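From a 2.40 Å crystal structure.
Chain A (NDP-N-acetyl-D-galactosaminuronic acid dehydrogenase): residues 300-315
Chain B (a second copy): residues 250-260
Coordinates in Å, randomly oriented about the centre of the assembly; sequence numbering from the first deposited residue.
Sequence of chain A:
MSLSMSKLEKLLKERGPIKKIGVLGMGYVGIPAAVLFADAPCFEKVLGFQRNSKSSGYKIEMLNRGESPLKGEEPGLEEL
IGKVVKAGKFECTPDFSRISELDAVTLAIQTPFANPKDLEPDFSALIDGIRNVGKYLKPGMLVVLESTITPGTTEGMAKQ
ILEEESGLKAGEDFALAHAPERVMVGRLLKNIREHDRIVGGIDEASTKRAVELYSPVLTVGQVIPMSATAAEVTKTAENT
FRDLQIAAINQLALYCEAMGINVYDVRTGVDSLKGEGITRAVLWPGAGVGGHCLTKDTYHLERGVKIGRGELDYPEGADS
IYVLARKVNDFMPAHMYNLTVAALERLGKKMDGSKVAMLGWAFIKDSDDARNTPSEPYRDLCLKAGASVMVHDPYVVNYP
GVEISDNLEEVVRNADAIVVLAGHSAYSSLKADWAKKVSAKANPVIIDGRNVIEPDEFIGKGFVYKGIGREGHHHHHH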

ATOM      1  N   HIS A 300     -18.865  -3.140   3.984  1.00 28.27           N
ATOM      2  CA  HIS A 300     -18.880  -4.022   5.141  1.00 31.00           C
ATOM      3  C   HIS A 300     -18.030  -3.577   6.357  1.00 32.06           C
ATOM      4  O   HIS A 300     -18.497  -3.707   7.490  1.00 32.30           O
ATOM      5  CB  HIS A 300     -18.556  -5.439   4.730  1.00 33.03           C
ATOM      6  CG  HIS A 300     -19.496  -5.969   3.702  1.00 36.19           C
ATOM      7  ND1 HIS A 300     -19.075  -6.473   2.490  1.00 35.29           N
ATOM      8  CD2 HIS A 300     -20.845  -6.055   3.700  1.00 34.53           C
ATOM      9  CE1 HIS A 300     -20.124  -6.855   1.787  1.00 35.06           C
ATOM     10  NE2 HIS A 300     -21.210  -6.594   2.490  1.00 36.29           N
ATOM     11  N   LEU A 301     -16.823  -3.043   6.128  1.00 32.78           N
ATOM     12  CA  LEU A 301     -16.009  -2.458   7.217  1.00 34.22           C
ATOM     13  C   LEU A 301     -16.717  -1.264   7.821  1.00 33.40           C
ATOM     14  O   LEU A 301     -16.843  -1.132   9.047  1.00 33.95           O
ATOM     15  CB  LEU A 301     -14.619  -1.988   6.734  1.00 35.52           C
ATOM     16  CG  LEU A 301     -13.330  -2.730   7.076  1.00 49.99           C
ATOM     17  CD1 LEU A 301     -12.136  -1.747   7.087  1.00 36.57           C
ATOM     18  CD2 LEU A 301     -13.439  -3.401   8.409  1.00 35.95           C
ATOM     19  N   GLU A 302     -17.159  -0.384   6.942  1.00 31.78           N
ATOM     20  CA  GLU A 302     -17.911   0.767   7.366  1.00 31.01           C
ATOM     21  C   GLU A 302     -19.066   0.375   8.239  1.00 32.84           C
ATOM     22  O   GLU A 302     -19.118   0.853   9.354  1.00 34.31           O
ATOM     23  CB  GLU A 302     -18.352   1.619   6.184  1.00 29.47           C
ATOM     24  CG  GLU A 302     -17.212   2.066   5.334  1.00 20.20           C
ATOM     25  CD  GLU A 302     -16.059   2.820   6.084  1.00 29.86           C
ATOM     26  OE1 GLU A 302     -16.228   3.324   7.211  1.00 19.88           O
ATOM     27  OE2 GLU A 302     -14.966   2.929   5.509  1.00 20.22           O
ATOM     28  N   ARG A 303     -19.984  -0.488   7.777  1.00 34.29           N
ATOM     29  CA  ARG A 303     -21.089  -0.920   8.642  1.00 35.31           C
ATOM     30  C   ARG A 303     -20.487  -1.564   9.894  1.00 35.98           C
ATOM     31  O   ARG A 303     -20.865  -1.223  11.009  1.00 35.71           O
ATOM     32  CB  ARG A 303     -22.019  -1.901   7.953  1.00 36.42           C
ATOM     33  CG  ARG A 303     -23.273  -2.182   8.780  1.00 56.24           C
ATOM     34  CD  ARG A 303     -24.062  -3.418   8.313  1.00 39.25           C
ATOM     35  NE  ARG A 303     -25.094  -3.101   7.332  1.00 56.83           N
ATOM     36  CZ  ARG A 303     -25.004  -3.377   6.030  1.00 41.38           C
ATOM     37  NH1 ARG A 303     -23.910  -3.982   5.552  1.00 57.73           N
ATOM     38  NH2 ARG A 303     -25.991  -3.032   5.190  1.00 57.23           N
ATOM     39  N   GLY A 304     -19.512  -2.447   9.698  1.00 36.65           N
ATOM     40  CA  GLY A 304     -18.847  -3.141  10.800  1.00 38.81           C
ATOM     41  C   GLY A 304     -18.316  -2.279  11.948  1.00 40.63           C
ATOM     42  O   GLY A 304     -18.408  -2.667  13.116  1.00 39.85           O
ATOM     43  N   VAL A 305     -17.778  -1.106  11.618  1.00 42.28           N
ATOM     44  CA  VAL A 305     -17.201  -0.249  12.621  1.00 44.58           C
ATOM     45  C   VAL A 305     -18.285   0.258  13.581  1.00 47.41           C
ATOM     46  O   VAL A 305     -17.995   0.684  14.698  1.00 47.02           O
ATOM     47  CB  VAL A 305     -16.304   0.863  11.971  1.00 44.61           C
ATOM     48  CG1 VAL A 305     -17.092   2.085  11.540  1.00 42.61           C
ATOM     49  CG2 VAL A 305     -15.212   1.267  12.917  1.00 42.80           C
ATOM     50  N   LYS A 306     -19.542   0.148  13.159  1.00 50.62           N
ATOM     51  CA  LYS A 306     -20.662   0.798  13.851  1.00 52.98           C
ATOM     52  C   LYS A 306     -21.655  -0.191  14.455  1.00 55.05           C
ATOM     53  O   LYS A 306     -22.670   0.209  15.019  1.00 55.29           O
ATOM     54  CB  LYS A 306     -21.433   1.698  12.881  1.00 53.19           C
ATOM     55  CG  LYS A 306     -20.716   2.964  12.438  1.00 63.21           C
ATOM     56  CD  LYS A 306     -21.675   3.948  11.689  1.00 54.08           C
ATOM     57  CE  LYS A 306     -22.580   3.241  10.658  1.00 63.04           C
ATOM     58  NZ  LYS A 306     -21.905   3.005   9.351  1.00 54.19           N
ATOM     59  N   ILE A 307     -21.397  -1.483  14.315  1.00 56.89           N
ATOM     60  CA  ILE A 307     -22.381  -2.455  14.756  1.00 58.76           C
ATOM     61  C   ILE A 307     -22.229  -2.689  16.274  1.00 60.60           C
ATOM     62  O   ILE A 307     -23.236  -2.839  17.005  1.00 60.81           O
ATOM     63  CB  ILE A 307     -22.371  -3.757  13.868  1.00 59.14           C
ATOM     64  CG1 ILE A 307     -23.652  -4.594  14.063  1.00 76.84           C
ATOM     65  CG2 ILE A 307     -21.107  -4.593  14.088  1.00 76.48           C
ATOM     66  CD1 ILE A 307     -24.845  -4.250  13.116  1.00 60.40           C
ATOM     67  N   GLY A 308     -20.978  -2.650  16.745  1.00 61.61           N
ATOM     68  CA  GLY A 308     -20.668  -2.936  18.145  1.00 62.84           C
ATOM     69  C   GLY A 308     -20.928  -1.814  19.146  1.00 63.96           C
ATOM     70  O   GLY A 308     -21.464  -0.743  18.799  1.00 63.94           O
ATOM     71  N   ARG A 309     -20.568  -2.088  20.404  1.00 64.32           N
ATOM     72  CA  ARG A 309     -20.496  -1.062  21.446  1.00 63.94           C
ATOM     73  C   ARG A 309     -19.016  -0.633  21.570  1.00 62.36           C
ATOM     74  O   ARG A 309     -18.132  -1.468  21.851  1.00 63.10           O
ATOM     75  CB  ARG A 309     -21.067  -1.584  22.779  1.00 64.65           C
ATOM     76  CG  ARG A 309     -21.946  -0.564  23.497  1.00 71.48           C
ATOM     77  CD  ARG A 309     -21.496  -0.303  24.937  1.00 65.11           C
ATOM     78  NE  ARG A 309     -21.893   1.047  25.360  1.00 72.13           N
ATOM     79  CZ  ARG A 309     -21.872   1.509  26.612  1.00 65.76           C
ATOM     80  NH1 ARG A 309     -22.263   2.755  26.853  1.00 71.88           N
ATOM     81  NH2 ARG A 309     -21.467   0.739  27.618  1.00 72.01           N
ATOM     82  N   GLY A 310     -18.754   0.657  21.335  1.00 59.52           N
ATOM     83  CA  GLY A 310     -17.398   1.147  21.047  1.00 56.51           C
ATOM     84  C   GLY A 310     -17.388   2.449  20.258  1.00 54.07           C
ATOM     85  O   GLY A 310     -18.022   2.585  19.208  1.00 52.88           O
ATOM     86  N   GLU A 311     -16.660   3.422  20.785  1.00 53.14           N
ATOM     87  CA  GLU A 311     -16.567   4.747  20.179  1.00 51.87           C
ATOM     88  C   GLU A 311     -15.428   4.798  19.118  1.00 48.74           C
ATOM     89  O   GLU A 311     -14.279   4.420  19.402  1.00 49.79           O
ATOM     90  CB  GLU A 311     -16.352   5.753  21.323  1.00 53.61           C
ATOM     91  CG  GLU A 311     -16.130   7.214  20.942  1.00 79.13           C
ATOM     92  CD  GLU A 311     -15.073   7.883  21.825  1.00 55.53           C
ATOM     93  OE1 GLU A 311     -13.997   7.268  22.052  1.00 79.12           O
ATOM     94  OE2 GLU A 311     -15.307   9.029  22.273  1.00 79.22           O
ATOM     95  N   LEU A 312     -15.751   5.231  17.897  1.00 44.17           N
ATOM     96  CA  LEU A 312     -14.737   5.464  16.868  1.00 39.51           C
ATOM     97  C   LEU A 312     -14.184   6.888  16.939  1.00 38.39           C
ATOM     98  O   LEU A 312     -14.936   7.865  16.839  1.00 38.21           O
ATOM     99  CB  LEU A 312     -15.294   5.210  15.477  1.00 37.38           C
ATOM    100  CG  LEU A 312     -14.291   5.540  14.364  1.00 43.35           C
ATOM    101  CD1 LEU A 312     -13.104   4.546  14.323  1.00 36.22           C
ATOM    102  CD2 LEU A 312     -14.960   5.685  13.005  1.00 36.06           C
ATOM    103  N   ASP A 313     -12.865   6.977  17.119  1.00 36.45           N
ATOM    104  CA  ASP A 313     -12.119   8.213  17.195  1.00 34.24           C
ATOM    105  C   ASP A 313     -11.486   8.405  15.814  1.00 33.58           C
ATOM    106  O   ASP A 313     -10.659   7.593  15.360  1.00 32.69           O
ATOM    107  CB  ASP A 313     -11.055   8.038  18.276  1.00 34.67           C
ATOM    108  CG  ASP A 313     -10.489   9.336  18.770  1.00 19.53           C
ATOM    109  OD1 ASP A 313     -11.110  10.389  18.581  1.00 35.69           O
ATOM    110  OD2 ASP A 313      -9.423   9.309  19.395  1.00 35.20           O
ATOM    111  N   TYR A 314     -11.881   9.472  15.125  1.00 34.19           N
ATOM    112  CA  TYR A 314     -11.494   9.662  13.715  1.00 33.86           C
ATOM    113  C   TYR A 314     -11.464  11.152  13.447  1.00 35.32           C
ATOM    114  O   TYR A 314     -12.201  11.899  14.082  1.00 36.52           O
ATOM    115  CB  TYR A 314     -12.471   8.930  12.772  1.00 32.69           C
ATOM    116  CG  TYR A 314     -11.911   8.790  11.390  1.00 31.85           C
ATOM    117  CD1 TYR A 314     -10.934   7.830  11.121  1.00 33.37           C
ATOM    118  CD2 TYR A 314     -12.302   9.644  10.361  1.00 32.74           C
ATOM    119  CE1 TYR A 314     -10.357   7.723   9.872  1.00 32.12           C
ATOM    120  CE2 TYR A 314     -11.735   9.544   9.113  1.00 32.51           C
ATOM    121  CZ  TYR A 314     -10.770   8.551   8.882  1.00 33.34           C
ATOM    122  OH  TYR A 314     -10.197   8.389   7.658  1.00 32.49           O
ATOM    123  N   PRO A 315     -10.597  11.620  12.554  1.00 36.18           N
ATOM    124  CA  PRO A 315     -10.595  13.095  12.579  1.00 37.57           C
ATOM    125  C   PRO A 315     -11.876  13.744  12.015  1.00 39.66           C
ATOM    126  O   PRO A 315     -12.540  13.161  11.161  1.00 39.67           O
ATOM    127  CB  PRO A 315      -9.326  13.489  11.794  1.00 36.84           C
ATOM    128  CG  PRO A 315      -8.887  12.235  11.057  1.00 35.50           C
ATOM    129  CD  PRO A 315      -9.460  11.043  11.813  1.00 36.27           C
TER
ATOM    130  N   ASN B 250      -3.164   2.958  10.321  1.00 26.68           N
ATOM    131  CA  ASN B 250      -3.643   3.844  11.362  1.00 23.83           C
ATOM    132  C   ASN B 250      -5.150   3.836  11.328  1.00 24.29           C
ATOM    133  O   ASN B 250      -5.796   3.663  12.352  1.00 25.59           O
ATOM    134  CB  ASN B 250      -3.070   5.235  11.200  1.00 22.31           C
ATOM    135  CG  ASN B 250      -1.607   5.339  11.683  1.00 14.51           C
ATOM    136  OD1 ASN B 250      -1.115   4.493  12.449  1.00 23.28           O
ATOM    137  ND2 ASN B 250      -0.941   6.395  11.300  1.00 21.38           N
ATOM    138  N   GLN B 251      -5.744   3.963  10.165  1.00 24.85           N
ATOM    139  CA  GLN B 251      -7.212   3.905  10.137  1.00 26.01           C
ATOM    140  C   GLN B 251      -7.760   2.532  10.499  1.00 25.46           C
ATOM    141  O   GLN B 251      -8.820   2.447  11.093  1.00 26.30           O
ATOM    142  CB  GLN B 251      -7.817   4.339   8.805  1.00 26.88           C
ATOM    143  CG  GLN B 251      -9.371   4.299   8.855  1.00 34.09           C
ATOM    144  CD  GLN B 251     -10.030   4.861   7.621  1.00 28.12           C
ATOM    145  OE1 GLN B 251      -9.395   5.565   6.830  1.00 34.05           O
ATOM    146  NE2 GLN B 251     -11.330   4.561   7.449  1.00 34.47           N
ATOM    147  N   LEU B 252      -7.055   1.467  10.148  1.00 24.88           N
ATOM    148  CA  LEU B 252      -7.515   0.120  10.517  1.00 25.29           C
ATOM    149  C   LEU B 252      -7.436   0.010  12.057  1.00 27.63           C
ATOM    150  O   LEU B 252      -8.390  -0.431  12.721  1.00 28.88           O
ATOM    151  CB  LEU B 252      -6.665  -0.950   9.851  1.00 22.98           C
ATOM    152  CG  LEU B 252      -7.442  -2.136   9.288  1.00 32.05           C
ATOM    153  CD1 LEU B 252      -6.623  -3.390   9.388  1.00 21.30           C
ATOM    154  CD2 LEU B 252      -8.782  -2.320   9.933  1.00 21.73           C
ATOM    155  N   ALA B 253      -6.323   0.490  12.617  1.00 26.53           N
ATOM    156  CA  ALA B 253      -6.186   0.630  14.058  1.00 25.60           C
ATOM    157  C   ALA B 253      -7.390   1.297  14.682  1.00 23.31           C
ATOM    158  O   ALA B 253      -7.886   0.806  15.672  1.00 23.06           O
ATOM    159  CB  ALA B 253      -4.869   1.382  14.449  1.00 26.37           C
ATOM    160  N   LEU B 254      -7.855   2.410  14.143  1.00 22.61           N
ATOM    161  CA  LEU B 254      -8.970   3.101  14.788  1.00 22.17           C
ATOM    162  C   LEU B 254     -10.220   2.225  14.676  1.00 22.76           C
ATOM    163  O   LEU B 254     -10.924   2.023  15.633  1.00 23.58           O
ATOM    164  CB  LEU B 254      -9.180   4.495  14.201  1.00 21.11           C
ATOM    165  CG  LEU B 254      -7.929   5.386  14.257  1.00 21.73           C
ATOM    166  CD1 LEU B 254      -7.971   6.628  13.357  1.00 20.43           C
ATOM    167  CD2 LEU B 254      -7.679   5.783  15.715  1.00 22.09           C
ATOM    168  N   TYR B 255     -10.445   1.651  13.514  1.00 23.80           N
ATOM    169  CA  TYR B 255     -11.615   0.788  13.264  1.00 24.36           C
ATOM    170  C   TYR B 255     -11.638  -0.416  14.171  1.00 25.76           C
ATOM    171  O   TYR B 255     -12.721  -0.842  14.622  1.00 26.01           O
ATOM    172  CB  TYR B 255     -11.635   0.365  11.789  1.00 23.86           C
ATOM    173  CG  TYR B 255     -12.285   1.432  10.920  1.00 27.44           C
ATOM    174  CD1 TYR B 255     -13.104   1.084   9.846  1.00 23.54           C
ATOM    175  CD2 TYR B 255     -12.124   2.790  11.210  1.00 23.25           C
ATOM    176  CE1 TYR B 255     -13.720   2.036   9.069  1.00 26.79           C
ATOM    177  CE2 TYR B 255     -12.735   3.761  10.426  1.00 27.31           C
ATOM    178  CZ  TYR B 255     -13.536   3.384   9.357  1.00 23.87           C
ATOM    179  OH  TYR B 255     -14.171   4.333   8.592  1.00 25.51           O
ATOM    180  N   CYS B 256     -10.446  -0.913  14.517  1.00 25.68           N
ATOM    181  CA  CYS B 256     -10.350  -2.117  15.317  1.00 26.08           C
ATOM    182  C   CYS B 256     -10.640  -1.827  16.780  1.00 26.29           C
ATOM    183  O   CYS B 256     -11.320  -2.606  17.437  1.00 27.91           O
ATOM    184  CB  CYS B 256      -8.986  -2.785  15.120  1.00 26.88           C
ATOM    185  SG  CYS B 256      -8.803  -3.696  13.508  1.00 22.73           S
ATOM    186  N   GLU B 257     -10.122  -0.717  17.291  1.00 25.54           N
ATOM    187  CA  GLU B 257     -10.488  -0.201  18.625  1.00 25.23           C
ATOM    188  C   GLU B 257     -11.997  -0.114  18.793  1.00 25.38           C
ATOM    189  O   GLU B 257     -12.514  -0.667  19.756  1.00 26.13           O
ATOM    190  CB  GLU B 257      -9.887   1.172  18.930  1.00 24.66           C
ATOM    191  CG  GLU B 257      -8.404   1.156  19.255  1.00 26.33           C
ATOM    192  CD  GLU B 257      -7.854   2.562  19.538  1.00 25.39           C
ATOM    193  OE1 GLU B 257      -6.727   2.835  19.147  1.00 26.25           O
ATOM    194  OE2 GLU B 257      -8.541   3.393  20.167  1.00 27.09           O
ATOM    195  N   ALA B 258     -12.697   0.540  17.869  1.00 25.34           N
ATOM    196  CA  ALA B 258     -14.156   0.654  18.010  1.00 26.71           C
ATOM    197  C   ALA B 258     -14.830  -0.707  17.963  1.00 27.25           C
ATOM    198  O   ALA B 258     -15.835  -0.888  18.617  1.00 28.50           O
ATOM    199  CB  ALA B 258     -14.787   1.625  16.979  1.00 26.09           C
ATOM    200  N   MET B 259     -14.253  -1.672  17.248  1.00 27.30           N
ATOM    201  CA  MET B 259     -14.814  -3.045  17.177  1.00 26.52           C
ATOM    202  C   MET B 259     -14.322  -3.976  18.289  1.00 26.28           C
ATOM    203  O   MET B 259     -14.834  -5.083  18.441  1.00 26.92           O
ATOM    204  CB  MET B 259     -14.609  -3.710  15.805  1.00 25.87           C
ATOM    205  CG  MET B 259     -15.252  -3.004  14.613  1.00 13.84           C
ATOM    206  SD  MET B 259     -14.908  -3.713  12.921  1.00 26.56           S
ATOM    207  CE  MET B 259     -13.359  -2.972  12.691  1.00 14.37           C
ATOM    208  N   GLY B 260     -13.351  -3.531  19.075  1.00 26.31           N
ATOM    209  CA  GLY B 260     -12.834  -4.324  20.192  1.00 26.20           C
ATOM    210  C   GLY B 260     -11.976  -5.510  19.751  1.00 26.85           C
ATOM    211  O   GLY B 260     -11.912  -6.532  20.438  1.00 27.07           O
TER
HETATM  212  O   HOH W   1     -11.372   4.604  17.297  1.00 26.14           O

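Y255(B) lies at the heart of this contact and gives up more surface to the other stretch than any other residue. Its ring is long enough to reach from the chain B helix to the helix of chain A, and it combines an apolar surface with a polar tip. V305(A) lies over one face of the ring: CG2 sits 3.8 Å from the centroid of the Y255(B) ring, 21° off the normal, a CH-pi arrangement that suits a compact branched side chain. L301(A) CD1, 4.1 Å from Y255(B) CD1, and L312(A) CD1, 3.7 Å from Y255(B) CD2, add apolar packing. At the ring's edge, Y255(B) OH donates a hydrogen bond of 2.7 Å to E302(A) OE1. The CA-to-CB bond of E302(A) points away from chain B, but its m, m rotamer brings the carboxylate back, so the phenol finds an acceptor within a largely buried setting.

A258(B), one turn later, covers the next largest area. Its CB points toward chain A, and the small methyl sits close against the chain A backbone, A258(B) CB lying 3.7 Å from E311(A) O and 3.8 Å from L312(A) CA. The methyl packs against L312(A), CB to CB at 3.9 Å, while A258(B) O receives a CA-H...O contact from G310(A) CA at 3.5 Å. The CA atoms of G310(A) and A258(B) are only 4.5 Å apart, and glycine fits here because an ideal CB on G310(A) would stand 2.1 Å from A258(B) O, a clash.

The CA-to-CB bond of L254(B), one turn before A258(B), also points toward chain A. Its CD1 meets Y314(A) CD1 at 3.9 Å and D313(A) O at 3.5 Å, apolar bulk filling the space beside the extended chain. A water joins the two backbones here, accepting from D313(A) N at 2.8 Å and donating to L254(B) O at 3.1 Å, which bridges a gap too wide for direct hydrogen bonding.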